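Local atomic coordinates of cytochrome c7 (Geobacter sulfurreducens, PDB entry 3H4N), a protein that carries three haems in one small chain and probably passes electrons during Fe(III) respiration. Residues K45-A48 with H49-T53. Sequence-based numbering, arbitrary orientation. Where two conformers were deposited one is given.
With HEM (protoporphyrin IX containing Fe), chain E.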
loop_
_atom_site.group_PDB
_atom_site.type_symbol
_atom_site.label_atom_id
_atom_site.label_comp_id
_atom_site.label_asym_id
_atom_site.label_seq_id
_atom_site.Cartn_x
_atom_site.Cartn_y
_atom_site.Cartn_z
ATOM N N LYS A 45 -7.817 4.313 -5.962
ATOM C CA LYS A 45 -6.791 4.676 -6.912
ATOM C C LYS A 45 -5.990 5.901 -6.461
ATOM O O LYS A 45 -4.766 5.879 -6.523
ATOM C CB LYS A 45 -7.471 4.926 -8.260
ATOM C CG LYS A 45 -6.593 5.477 -9.340
ATOM C CD LYS A 45 -7.353 5.646 -10.669
ATOM C CE LYS A 45 -8.517 6.600 -10.563
ATOM N NZ LYS A 45 -8.722 7.456 -11.752
ATOM N N ASP A 46 -6.656 6.975 -6.031
ATOM C CA ASP A 46 -5.946 8.200 -5.648
ATOM C C ASP A 46 -5.021 7.936 -4.470
ATOM O O ASP A 46 -3.871 8.369 -4.450
ATOM C CB ASP A 46 -6.928 9.333 -5.299
ATOM C CG ASP A 46 -7.745 9.797 -6.501
ATOM O OD1 ASP A 46 -8.782 10.475 -6.296
ATOM O OD2 ASP A 46 -7.433 9.523 -7.680
ATOM N N TRP A 47 -5.523 7.195 -3.484
ATOM C CA TRP A 47 -4.750 6.882 -2.285
ATOM C C TRP A 47 -3.543 6.039 -2.656
ATOM O O TRP A 47 -2.403 6.326 -2.255
ATOM C CB TRP A 47 -5.625 6.095 -1.299
ATOM C CG TRP A 47 -5.162 6.087 0.143
ATOM C CD1 TRP A 47 -5.693 6.824 1.164
ATOM C CD2 TRP A 47 -4.105 5.292 0.731
ATOM N NE1 TRP A 47 -5.040 6.545 2.338
ATOM C CE2 TRP A 47 -4.067 5.609 2.107
ATOM C CE3 TRP A 47 -3.199 4.342 0.242
ATOM C CZ2 TRP A 47 -3.157 5.029 2.985
ATOM C CZ3 TRP A 47 -2.305 3.753 1.124
ATOM C CH2 TRP A 47 -2.282 4.115 2.478
ATOM N N ALA A 48 -3.785 4.976 -3.413
ATOM C CA ALA A 48 -2.742 3.998 -3.702
ATOM C C ALA A 48 -1.623 4.560 -4.583
ATOM O O ALA A 48 -0.423 4.350 -4.335
ATOM C CB ALA A 48 -3.338 2.779 -4.353
ATOM N N HIS A 49 -2.010 5.287 -5.615
ATOM C CA HIS A 49 -1.042 5.813 -6.562
ATOM C C HIS A 49 -0.247 7.002 -5.985
ATOM O O HIS A 49 0.770 7.400 -6.554
ATOM C CB HIS A 49 -1.715 6.209 -7.856
ATOM C CG HIS A 49 -2.360 5.093 -8.617
ATOM N ND1 HIS A 49 -3.241 5.226 -9.672
ATOM C CD2 HIS A 49 -2.245 3.770 -8.395
ATOM C CE1 HIS A 49 -3.598 4.015 -10.080
ATOM N NE2 HIS A 49 -3.005 3.119 -9.323
ATOM N N LYS A 50 -0.705 7.564 -4.871
ATOM C CA LYS A 50 0.066 8.541 -4.098
ATOM C C LYS A 50 0.943 7.841 -3.062
ATOM O O LYS A 50 2.159 7.912 -3.120
ATOM C CB LYS A 50 -0.885 9.504 -3.380
ATOM C CG LYS A 50 -0.202 10.466 -2.391
ATOM C CD LYS A 50 -1.247 11.369 -1.742
ATOM C CE LYS A 50 -0.679 12.311 -0.688
ATOM N NZ LYS A 50 0.397 13.187 -1.214
ATOM N N THR A 51 0.310 7.164 -2.108
ATOM C CA THR A 51 1.002 6.679 -0.921
ATOM C C THR A 51 1.789 5.395 -1.134
ATOM O O THR A 51 2.926 5.283 -0.672
ATOM C CB THR A 51 -0.002 6.515 0.207
ATOM O OG1 THR A 51 -0.586 7.791 0.501
ATOM C CG2 THR A 51 0.664 6.052 1.492
ATOM N N CYS A 52 1.189 4.427 -1.817
ATOM C CA CYS A 52 1.866 3.147 -2.064
ATOM C C CYS A 52 3.063 3.344 -2.996
ATOM O O CYS A 52 4.208 3.066 -2.644
ATOM C CB CYS A 52 0.910 2.096 -2.651
ATOM S SG CYS A 52 -0.665 1.813 -1.818
ATOM N N THR A 53 2.793 3.854 -4.192
ATOM C CA THR A 53 3.848 4.046 -5.170
ATOM C C THR A 53 4.890 5.045 -4.651
ATOM O O THR A 53 6.083 4.888 -4.882
ATOM C CB THR A 53 3.245 4.515 -6.506
ATOM O OG1 THR A 53 2.235 3.581 -6.912
ATOM C CG2 THR A 53 4.262 4.508 -7.654
HETATM C CHA HEM E . -6.333 1.434 -8.310
HETATM C CHB HEM E . -4.502 1.530 -12.789
HETATM C CHC HEM E . -0.119 1.351 -10.814
HETATM C CHD HEM E . -2.051 -0.151 -6.685
HETATM C C1A HEM E . -6.254 1.493 -9.683
HETATM C C2A HEM E . -7.362 1.627 -10.608
HETATM C C3A HEM E . -6.840 1.648 -11.848
HETATM C C4A HEM E . -5.399 1.543 -11.737
HETATM C CMA HEM E . -7.586 1.754 -13.189
HETATM C CAA HEM E . -8.857 1.683 -10.208
HETATM C CBA HEM E . -9.375 0.245 -10.145
HETATM C CGA HEM E . -10.834 0.115 -9.765
HETATM O O1A HEM E . -11.400 1.023 -9.118
HETATM O O2A HEM E . -11.435 -0.935 -10.077
HETATM C C1B HEM E . -3.127 1.541 -12.639
HETATM C C2B HEM E . -2.159 1.809 -13.680
HETATM C C3B HEM E . -0.942 1.756 -13.134
HETATM C C4B HEM E . -1.130 1.476 -11.726
HETATM C CMB HEM E . -2.549 2.040 -15.160
HETATM C CAB HEM E . 0.433 2.005 -13.793
HETATM C CBB HEM E . 0.584 3.215 -14.421
HETATM C C1C HEM E . -0.238 0.874 -9.528
HETATM C C2C HEM E . 0.856 0.464 -8.664
HETATM C C3C HEM E . 0.306 0.024 -7.516
HETATM C C4C HEM E . -1.130 0.173 -7.620
HETATM C CMC HEM E . 2.338 0.507 -9.070
HETATM C CAC HEM E . 1.004 -0.530 -6.251
HETATM C CBC HEM E . 2.034 0.165 -5.694
HETATM C C1D HEM E . -3.371 0.184 -6.740
HETATM C C2D HEM E . -4.258 0.027 -5.637
HETATM C C3D HEM E . -5.573 0.544 -6.117
HETATM C C4D HEM E . -5.367 0.955 -7.475
HETATM C CMD HEM E . -3.931 -0.537 -4.261
HETATM C CAD HEM E . -6.848 0.626 -5.281
HETATM C CBD HEM E . -7.664 -0.666 -5.199
HETATM C CGD HEM E . -8.790 -0.582 -4.157
HETATM O O1D HEM E . -8.829 0.376 -3.346
HETATM O O2D HEM E . -9.701 -1.461 -4.091
HETATM N NA HEM E . -5.077 1.433 -10.393
HETATM N NB HEM E . -2.463 1.360 -11.444
HETATM N NC HEM E . -1.421 0.665 -8.855
HETATM N ND HEM E . -4.052 0.721 -7.816
HETATM FE FE HEM E . -3.238 1.074 -9.633
#
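Lys-45 and His-49 open a run of backbone bonds along the first turns of helix 45-59: His-49 N reaches Lys-45 O at 3.0 Å, and Thr-51 N reaches Trp-47 O at 2.8 Å. The regular pattern then widens into a pi-type turn, where Thr-53 N bonds to Ala-48 O at 3.3 Å while the link from Cys-52 N to the same oxygen is weak. This one stretch illustrates how a multihaem cytochrome can serve two cofactors from a single helix. His-49 NE2 binds the haem iron at 2.1 Å. One face of its imidazole looks onto Lys-45 O; the anti torsion of Lys-45 (chi1 173°) carries its CG to 3.4 Å from His-49 ND1, while Lys-45 CB lies against the porphyrin at the CHA meso carbon. Ala-48 CB sits only 3.2 Å from haem C2D, a tight fit, with the helix flank against the macrocycle. Further round the helix, Thr-51 CB makes a CH-pi contact over the face of the Trp-47 six-membered ring, 3.9 Å from its centroid, while Cys-52 SG lies at the edge of that indole, 3.9 Å from Trp-47 CZ3. An alanine in place of Trp-47 is likely to leave Thr-51 CB and Cys-52 SG without their aromatic neighbour. Cys-52 SG is joined to a second haem by a thioether, the c-type attachment, and His-70, beside the short helix 66-69, supplies the second axial ligand of the iron that His-49 binds, giving the bis-histidine coordination of multihaem c-type cytochromes; Trp-47 meanwhile joins helix 45-59 to the loops carrying Cys-31 and Ile-40.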